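PDB 1YAC: YCAC GENE product from Escherichia coli, which acts as an octameric hydrolase of unknown specificity with an isochorismatase-family fold. Local coordinates for the interface of chains A and B and the interface of chains A and C. Coordinates in Å, arbitrary orientation; residue numbers count along the deposited sequence, not the author numbering. Chains: chain A/B/C, YCAC GENE product.

Contact 1: the interface of chains A and B. Residues chain A 34-35, 38, 190, 192-193; chain B 32-34, 37.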
loop_
_atom_site.group_PDB
_atom_site.type_symbol
_atom_site.label_atom_id
_atom_site.label_comp_id
_atom_site.label_asym_id
_atom_site.label_seq_id
_atom_site.Cartn_x
_atom_site.Cartn_y
_atom_site.Cartn_z
ATOM N N ASP A 34 -12.429 -12.912 -1.442
ATOM C CA ASP A 34 -13.846 -12.553 -1.564
ATOM C C ASP A 34 -14.116 -11.937 -2.940
ATOM O O ASP A 34 -15.086 -12.297 -3.622
ATOM C CB ASP A 34 -14.260 -11.607 -0.441
ATOM C CG ASP A 34 -14.046 -12.216 0.949
ATOM O OD1 ASP A 34 -14.170 -13.454 1.120
ATOM O OD2 ASP A 34 -13.739 -11.447 1.870
ATOM N N LYS A 35 -13.239 -11.026 -3.347
ATOM C CA LYS A 35 -13.339 -10.394 -4.666
ATOM C C LYS A 35 -13.100 -11.432 -5.775
ATOM O O LYS A 35 -13.856 -11.497 -6.748
ATOM C CB LYS A 35 -12.309 -9.264 -4.801
ATOM C CG LYS A 35 -12.331 -8.597 -6.171
ATOM C CD LYS A 35 -11.348 -7.432 -6.263
ATOM C CE LYS A 35 -11.663 -6.367 -5.238
ATOM N NZ LYS A 35 -13.080 -5.886 -5.363
ATOM N N ASN A 38 -16.137 -13.784 -6.223
ATOM C CA ASN A 38 -17.227 -13.065 -6.872
ATOM C C ASN A 38 -16.980 -12.884 -8.368
ATOM O O ASN A 38 -17.882 -13.106 -9.186
ATOM C CB ASN A 38 -17.433 -11.694 -6.233
ATOM C CG ASN A 38 -18.538 -10.900 -6.912
ATOM O OD1 ASN A 38 -19.699 -11.343 -6.972
ATOM N ND2 ASN A 38 -18.187 -9.737 -7.445
ATOM N N HIS A 190 -23.406 -9.329 -8.587
ATOM C CA HIS A 190 -21.954 -9.261 -8.529
ATOM C C HIS A 190 -21.282 -7.917 -8.248
ATOM O O HIS A 190 -20.056 -7.825 -8.249
ATOM C CB HIS A 190 -21.374 -9.903 -9.792
ATOM C CG HIS A 190 -21.735 -11.345 -9.926
ATOM N ND1 HIS A 190 -21.222 -12.323 -9.101
ATOM C CD2 HIS A 190 -22.592 -11.975 -10.764
ATOM C CE1 HIS A 190 -21.735 -13.498 -9.434
ATOM N NE2 HIS A 190 -22.569 -13.306 -10.438
ATOM N N PRO A 192 -21.913 -5.234 -5.251
ATOM C CA PRO A 192 -22.641 -4.726 -4.081
ATOM C C PRO A 192 -23.072 -3.265 -4.215
ATOM O O PRO A 192 -24.203 -2.917 -3.866
ATOM C CB PRO A 192 -21.629 -4.915 -2.952
ATOM C CG PRO A 192 -20.962 -6.214 -3.342
ATOM C CD PRO A 192 -20.731 -6.013 -4.837
ATOM N N ASP A 193 -22.190 -2.418 -4.746
ATOM C CA ASP A 193 -22.506 -1.000 -4.910
ATOM C C ASP A 193 -23.702 -0.787 -5.838
ATOM O O ASP A 193 -24.564 0.054 -5.565
ATOM C CB ASP A 193 -21.284 -0.218 -5.424
ATOM C CG ASP A 193 -20.133 -0.164 -4.399
ATOM O OD1 ASP A 193 -20.395 -0.001 -3.180
ATOM O OD2 ASP A 193 -18.964 -0.265 -4.820
ATOM N N GLU B 32 -13.169 -2.881 1.245
ATOM C CA GLU B 32 -13.717 -3.013 -0.110
ATOM C C GLU B 32 -15.074 -3.722 -0.088
ATOM O O GLU B 32 -15.303 -4.622 0.721
ATOM C CB GLU B 32 -12.699 -3.627 -1.088
ATOM C CG GLU B 32 -12.446 -5.110 -0.961
ATOM C CD GLU B 32 -13.398 -5.986 -1.797
ATOM O OE1 GLU B 32 -14.030 -5.518 -2.793
ATOM O OE2 GLU B 32 -13.483 -7.172 -1.440
ATOM N N PRO B 33 -15.980 -3.349 -1.009
ATOM C CA PRO B 33 -17.335 -3.914 -1.091
ATOM C C PRO B 33 -17.584 -5.407 -1.133
ATOM O O PRO B 33 -18.508 -5.875 -0.470
ATOM C CB PRO B 33 -17.964 -3.166 -2.281
ATOM C CG PRO B 33 -16.785 -2.832 -3.143
ATOM C CD PRO B 33 -15.745 -2.396 -2.112
ATOM N N ASP B 34 -16.796 -6.170 -1.886
ATOM C CA ASP B 34 -17.047 -7.614 -1.934
ATOM C C ASP B 34 -16.812 -8.230 -0.556
ATOM O O ASP B 34 -17.656 -8.968 -0.045
ATOM C CB ASP B 34 -16.178 -8.295 -2.999
ATOM C CG ASP B 34 -16.428 -7.745 -4.385
ATOM O OD1 ASP B 34 -17.578 -7.365 -4.681
ATOM O OD2 ASP B 34 -15.472 -7.683 -5.174
ATOM N N LYS B 37 -19.561 -6.839 2.030
ATOM C CA LYS B 37 -20.853 -7.490 1.857
ATOM C C LYS B 37 -20.789 -8.878 2.483
ATOM O O LYS B 37 -21.663 -9.257 3.258
ATOM C CB LYS B 37 -21.220 -7.623 0.367
ATOM C CG LYS B 37 -22.522 -8.379 0.157
ATOM C CD LYS B 37 -22.731 -8.781 -1.289
ATOM C CE LYS B 37 -23.975 -9.664 -1.424
ATOM N NZ LYS B 37 -24.215 -10.102 -2.808
HETATM O O HOH W 1 -15.725 -7.716 -7.880
#

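Contact 2: the interface of chains A and C. Residues chain A 89, 121, 124, 154; chain C 5, 7, 163, 167, 170-171.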
loop_
_atom_site.group_PDB
_atom_site.type_symbol
_atom_site.label_atom_id
_atom_site.label_comp_id
_atom_site.label_asym_id
_atom_site.label_seq_id
_atom_site.Cartn_x
_atom_site.Cartn_y
_atom_site.Cartn_z
ATOM N N ASN A 89 0.170 -26.322 -20.662
ATOM C CA ASN A 89 -0.503 -25.376 -21.569
ATOM C C ASN A 89 -1.681 -26.187 -22.157
ATOM O O ASN A 89 -1.469 -27.213 -22.817
ATOM C CB ASN A 89 0.432 -24.953 -22.701
ATOM C CG ASN A 89 -0.259 -24.080 -23.724
ATOM O OD1 ASN A 89 -1.452 -23.808 -23.635
ATOM N ND2 ASN A 89 0.499 -23.615 -24.696
ATOM N N PHE A 121 -0.208 -19.096 -21.396
ATOM C CA PHE A 121 0.261 -20.076 -22.387
ATOM C C PHE A 121 -0.787 -20.313 -23.490
ATOM O O PHE A 121 -0.492 -20.122 -24.686
ATOM C CB PHE A 121 0.716 -21.388 -21.726
ATOM C CG PHE A 121 1.939 -21.250 -20.831
ATOM C CD1 PHE A 121 2.547 -20.011 -20.608
ATOM C CD2 PHE A 121 2.467 -22.370 -20.193
ATOM C CE1 PHE A 121 3.668 -19.887 -19.752
ATOM C CE2 PHE A 121 3.587 -22.255 -19.338
ATOM C CZ PHE A 121 4.184 -21.008 -19.119
ATOM N N LEU A 124 -1.377 -17.160 -25.675
ATOM C CA LEU A 124 -0.326 -16.933 -26.660
ATOM C C LEU A 124 -0.437 -17.925 -27.817
ATOM O O LEU A 124 -0.247 -17.558 -28.980
ATOM C CB LEU A 124 1.057 -17.026 -25.988
ATOM C CG LEU A 124 1.322 -15.990 -24.888
ATOM C CD1 LEU A 124 2.664 -16.251 -24.207
ATOM C CD2 LEU A 124 1.273 -14.587 -25.471
ATOM N N ARG A 154 3.437 -9.642 -21.149
ATOM C CA ARG A 154 3.670 -10.689 -22.141
ATOM C C ARG A 154 2.459 -10.921 -23.056
ATOM O O ARG A 154 2.608 -11.033 -24.275
ATOM C CB ARG A 154 4.088 -11.994 -21.454
ATOM C CG ARG A 154 4.759 -12.982 -22.415
ATOM C CD ARG A 154 5.135 -14.287 -21.733
ATOM N NE ARG A 154 5.936 -15.115 -22.634
ATOM C CZ ARG A 154 6.090 -16.428 -22.510
ATOM N NH1 ARG A 154 5.498 -17.079 -21.516
ATOM N NH2 ARG A 154 6.827 -17.090 -23.391
ATOM N N TYR C 5 4.200 -17.634 -30.818
ATOM C CA TYR C 5 4.397 -17.804 -29.383
ATOM C C TYR C 5 5.827 -18.363 -29.281
ATOM O O TYR C 5 6.066 -19.529 -29.613
ATOM C CB TYR C 5 3.361 -18.805 -28.860
ATOM C CG TYR C 5 3.489 -19.280 -27.421
ATOM C CD1 TYR C 5 4.292 -18.616 -26.481
ATOM C CD2 TYR C 5 2.773 -20.393 -27.005
ATOM C CE1 TYR C 5 4.359 -19.068 -25.149
ATOM C CE2 TYR C 5 2.834 -20.853 -25.700
ATOM C CZ TYR C 5 3.621 -20.195 -24.775
ATOM O OH TYR C 5 3.656 -20.687 -23.484
ATOM N N ARG C 7 8.090 -19.685 -27.154
ATOM C CA ARG C 7 8.156 -20.302 -25.837
ATOM C C ARG C 7 9.452 -21.027 -25.517
ATOM O O ARG C 7 10.122 -21.557 -26.407
ATOM C CB ARG C 7 6.964 -21.229 -25.628
ATOM C CG ARG C 7 6.801 -22.354 -26.633
ATOM C CD ARG C 7 5.729 -23.310 -26.102
ATOM N NE ARG C 7 5.300 -24.325 -27.059
ATOM C CZ ARG C 7 4.381 -25.251 -26.796
ATOM N NH1 ARG C 7 3.790 -25.293 -25.608
ATOM N NH2 ARG C 7 4.058 -26.147 -27.715
ATOM N N MET C 163 9.001 -12.776 -17.643
ATOM C CA MET C 163 8.467 -13.985 -17.048
ATOM C C MET C 163 8.853 -14.079 -15.565
ATOM O O MET C 163 9.609 -13.248 -15.038
ATOM C CB MET C 163 8.970 -15.217 -17.830
ATOM C CG MET C 163 8.213 -15.458 -19.175
ATOM S SD MET C 163 8.765 -16.932 -19.985
ATOM C CE MET C 163 7.779 -18.149 -19.214
ATOM N N GLY C 167 6.450 -19.627 -13.898
ATOM C CA GLY C 167 6.062 -19.642 -15.297
ATOM C C GLY C 167 7.166 -20.248 -16.159
ATOM O O GLY C 167 6.895 -21.043 -17.071
ATOM N N CYS C 170 7.234 -24.024 -15.786
ATOM C CA CYS C 170 6.096 -24.635 -16.469
ATOM C C CYS C 170 6.230 -24.638 -17.980
ATOM O O CYS C 170 5.794 -25.586 -18.654
ATOM C CB CYS C 170 4.792 -23.946 -16.065
ATOM S SG CYS C 170 4.236 -24.320 -14.388
ATOM N N GLU C 171 6.791 -23.564 -18.529
ATOM C CA GLU C 171 6.965 -23.491 -19.972
ATOM C C GLU C 171 8.066 -24.464 -20.411
ATOM O O GLU C 171 7.999 -25.047 -21.493
ATOM C CB GLU C 171 7.284 -22.062 -20.409
ATOM C CG GLU C 171 6.980 -21.807 -21.884
ATOM C CD GLU C 171 6.902 -20.336 -22.212
ATOM O OE1 GLU C 171 5.800 -19.783 -22.083
ATOM O OE2 GLU C 171 7.926 -19.734 -22.609
#

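Contact 3: the interface of chains A and C. Residues chain A 88, 114, 116-117, 121; chain C 166-167, 170, 173, 183.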
loop_
_atom_site.group_PDB
_atom_site.type_symbol
_atom_site.label_atom_id
_atom_site.label_comp_id
_atom_site.label_asym_id
_atom_site.label_seq_id
_atom_site.Cartn_x
_atom_site.Cartn_y
_atom_site.Cartn_z
ATOM N N ILE A 88 0.572 -28.835 -19.415
ATOM C CA ILE A 88 0.439 -27.617 -18.618
ATOM C C ILE A 88 -0.288 -26.552 -19.433
ATOM O O ILE A 88 -1.223 -25.921 -18.945
ATOM C CB ILE A 88 1.823 -27.148 -18.104
ATOM C CG1 ILE A 88 2.366 -28.183 -17.105
ATOM C CG2 ILE A 88 1.707 -25.783 -17.454
ATOM C CD1 ILE A 88 3.742 -27.867 -16.524
ATOM N N VAL A 114 -2.824 -20.521 -12.842
ATOM C CA VAL A 114 -2.335 -19.169 -12.542
ATOM C C VAL A 114 -2.247 -18.350 -13.828
ATOM O O VAL A 114 -1.997 -18.875 -14.910
ATOM C CB VAL A 114 -0.984 -19.151 -11.772
ATOM C CG1 VAL A 114 -1.157 -19.820 -10.408
ATOM C CG2 VAL A 114 0.129 -19.807 -12.568
ATOM N N GLU A 116 -0.065 -16.367 -15.321
ATOM C CA GLU A 116 1.124 -16.432 -16.184
ATOM C C GLU A 116 1.404 -17.807 -16.829
ATOM O O GLU A 116 2.321 -17.932 -17.641
ATOM C CB GLU A 116 2.361 -15.945 -15.437
ATOM C CG GLU A 116 2.951 -16.948 -14.410
ATOM C CD GLU A 116 2.289 -16.902 -13.034
ATOM O OE1 GLU A 116 1.119 -16.483 -12.928
ATOM O OE2 GLU A 116 2.952 -17.300 -12.052
ATOM N N VAL A 117 0.619 -18.820 -16.445
ATOM C CA VAL A 117 0.794 -20.154 -17.000
ATOM C C VAL A 117 -0.484 -20.673 -17.655
ATOM O O VAL A 117 -0.589 -20.712 -18.877
ATOM C CB VAL A 117 1.257 -21.168 -15.924
ATOM C CG1 VAL A 117 1.240 -22.595 -16.493
ATOM C CG2 VAL A 117 2.662 -20.816 -15.456
ATOM N N PHE A 121 -0.208 -19.096 -21.396
ATOM C CA PHE A 121 0.261 -20.076 -22.387
ATOM C C PHE A 121 -0.787 -20.313 -23.490
ATOM O O PHE A 121 -0.492 -20.122 -24.686
ATOM C CB PHE A 121 0.716 -21.388 -21.726
ATOM C CG PHE A 121 1.939 -21.250 -20.831
ATOM C CD1 PHE A 121 2.547 -20.011 -20.608
ATOM C CD2 PHE A 121 2.467 -22.370 -20.193
ATOM C CE1 PHE A 121 3.668 -19.887 -19.752
ATOM C CE2 PHE A 121 3.587 -22.255 -19.338
ATOM C CZ PHE A 121 4.184 -21.008 -19.119
ATOM N N PHE C 166 8.115 -19.512 -11.693
ATOM C CA PHE C 166 7.161 -20.616 -11.789
ATOM C C PHE C 166 6.705 -20.764 -13.245
ATOM O O PHE C 166 6.641 -21.883 -13.772
ATOM C CB PHE C 166 5.974 -20.393 -10.846
ATOM C CG PHE C 166 4.922 -21.470 -10.922
ATOM C CD1 PHE C 166 5.071 -22.663 -10.216
ATOM C CD2 PHE C 166 3.759 -21.270 -11.665
ATOM C CE1 PHE C 166 4.075 -23.637 -10.243
ATOM C CE2 PHE C 166 2.761 -22.238 -11.699
ATOM C CZ PHE C 166 2.922 -23.422 -10.984
ATOM N N GLY C 167 6.450 -19.627 -13.898
ATOM C CA GLY C 167 6.062 -19.642 -15.297
ATOM C C GLY C 167 7.166 -20.248 -16.159
ATOM O O GLY C 167 6.895 -21.043 -17.071
ATOM N N CYS C 170 7.234 -24.024 -15.786
ATOM C CA CYS C 170 6.096 -24.635 -16.469
ATOM C C CYS C 170 6.230 -24.638 -17.980
ATOM O O CYS C 170 5.794 -25.586 -18.654
ATOM C CB CYS C 170 4.792 -23.946 -16.065
ATOM S SG CYS C 170 4.236 -24.320 -14.388
ATOM N N HIS C 173 8.984 -27.349 -18.710
ATOM C CA HIS C 173 8.554 -28.712 -18.466
ATOM C C HIS C 173 7.519 -29.197 -19.460
ATOM O O HIS C 173 7.547 -30.363 -19.870
ATOM C CB HIS C 173 7.998 -28.860 -17.042
ATOM C CG HIS C 173 8.051 -30.262 -16.516
ATOM N ND1 HIS C 173 6.920 -31.008 -16.261
ATOM C CD2 HIS C 173 9.103 -31.033 -16.147
ATOM C CE1 HIS C 173 7.272 -32.175 -15.748
ATOM N NE2 HIS C 173 8.587 -32.216 -15.668
ATOM N N LEU C 183 9.126 -32.308 -10.750
ATOM C CA LEU C 183 8.533 -30.975 -10.796
ATOM C C LEU C 183 7.826 -30.679 -9.476
ATOM O O LEU C 183 7.935 -29.577 -8.938
ATOM C CB LEU C 183 7.536 -30.863 -11.947
ATOM C CG LEU C 183 7.106 -29.437 -12.298
ATOM C CD1 LEU C 183 8.273 -28.711 -12.984
ATOM C CD2 LEU C 183 5.874 -29.481 -13.211
HETATM O O HOH W 2 5.550 -17.450 -12.111
#

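Contact 1: the interface of chains A and B
A:Lys35 of helix 33-49 reaches over B:Glu32 and B:Asp34, its long side chain crossing both carboxylates at a slant. The patch belongs to the two-fold A-B interface of the octamer, each contact recurring with the chains exchanged. CG stands anti to the backbone N (chi1 178°), and bends at chi3 and chi4 then turn the ammonium back between the two acids. A:Lys35 NZ donates to B:Glu32 OE1 at 2.8 Å and to B:Asp34 OD2 at 3.0 Å, forming salt bridges with both; each oxygen is met from above its carboxylate plane. On the other face of the B:Glu32 carboxylate, OE1 also takes the backbone N-H of B:Asp34, so the start of helix 33-49 in chain B holds the acid that meets the lysine. B:Asp34 crosses the lysine stem, its CB 3.9 Å from A:Lys35 CA and its OD2 beside CG. A:Asn38 meets B:Asp34 nearly at a right angle, the amide and carboxylate planes 49° apart, and a water links A:Asn38 ND2 to B:Asp34 OD2. That amide is steadied by A:His190, whose ring ND1 donates to OD1 while its backbone O accepts from ND2. A:Pro192, at the start of helix 192-204, lies across both B:Asp34 and B:Lys37. A:Pro192 CG meets the aliphatic CD of B:Lys37 at 3.7 Å, and A:Asp193 slants against the ring of B:Pro33. The neighbouring ring carbon, A:Pro192 CD, sits 3.4 Å from B:Asp34 OD1.

Contact 2: the interface of chains A and C
A:Arg154 and C:Glu171 meet tip to tip in a salt bridge in which the guanidinium grips the carboxylate end-on. A:Arg154 NH1 donates to C:Glu171 OE1 at 2.8 Å, on the syn side but 23° out of the plane, and A:Arg154 NH2 to the syn lone pair of C:Glu171 OE2 at 3.0 Å; the two planes are turned 41° apart. The arginine is extended from CG to NE, which carries its charge across from helix 145-158. Within chain C, the C:Tyr5 hydroxyl donates to C:Glu171 OE1 at 2.7 Å, from the face opposite to A:Arg154 NH1, and so helps to position the acid. Packing against flat groups forms a second set of contacts. The guanidinium lies between C:Met163 SD on one face and A:Leu124 CD1 on the other. A:Leu124 CB sits over the C:Tyr5 ring, 3.7 Å from its centroid, in a CH-pi contact, while A:Asn89 ND2 comes in at the ring edge. A:Phe121 makes apolar contact through CZ, 3.5 Å from C:Glu171 CB. Its ring edge faces the backbone O of C:Gly167, and C:Tyr5 OH lies 3.2 Å from A:Phe121 CD1. An alanine in place of C:Tyr5 would probably leave C:Glu171 OE1 without the hydroxyl that meets its far face, freer to turn, and open a gap beneath A:Leu124. The site joins chains A and C of the octamer through a charged pair set among apolar side chains.

Contact 3: the interface of chains A and C
A:Val117 pushes its two methyls against C:Gly167 and C:Cys170 on helix 165-173. It lies near the start of helix 115-128, which in this isochorismatase-like fold follows a cis peptide bond just before A:Val114 and probably carries the nucleophilic cysteine of the cysteine hydrolases of this family. CG2 of A:Val117 reaches C:Gly167 CA at 3.6 Å, an approach aided by the lack of a side chain there, and CG1 lies 3.8 Å from C:Cys170 CB. Beside it, A:Ile88 lays CG2 against the same CB and brings CD1 to 3.7 Å from the backbone O of C:Cys170. A:Val114 slants against the rim of C:Phe166, its CG2 3.7 Å from CE2. A:Glu116 crosses this ring nearly at a right angle, its carboxylate plane turned 70° from it. CG of A:Glu116 stands between the backbone N and the carbonyl carbon (chi1 76°), and a further bend at chi2 sends the carboxylate to a bridging water. That water lies 2.6 Å from A:Glu116 OE2 and 3.0 Å from C:Gly167 N, giving the contact a polar link. Behind the first shell, C:Cys170 SG rests over one face of C:Phe166, offset toward its rim, and the ring of A:Phe121 covers A:Val117 CA. Farther out, C:Leu183 CD1 lies over the face of the C:His173 ring, both residues bordering the tip of A:Ile88.

Contact 2 and contact 3 are neighbouring patches of one A-C interface, the centres of their C-alpha atoms about 7 Å apart. They share A:Phe121, C:Gly167 and C:Cys170, so helix 115-128 of chain A and helix 165-173 of chain C serve both. Contact 1 lies about 31 Å from contact 2 and about 30 Å from contact 3, where its patch draws on helices 33-49 and 192-204. The A-B interface is two-fold, the A-C one not exactly so, which fits an octamer in which each subunit meets more than one neighbour. Helix 115-128, which probably carries the catalytic cysteine, is itself part of the A-C surface.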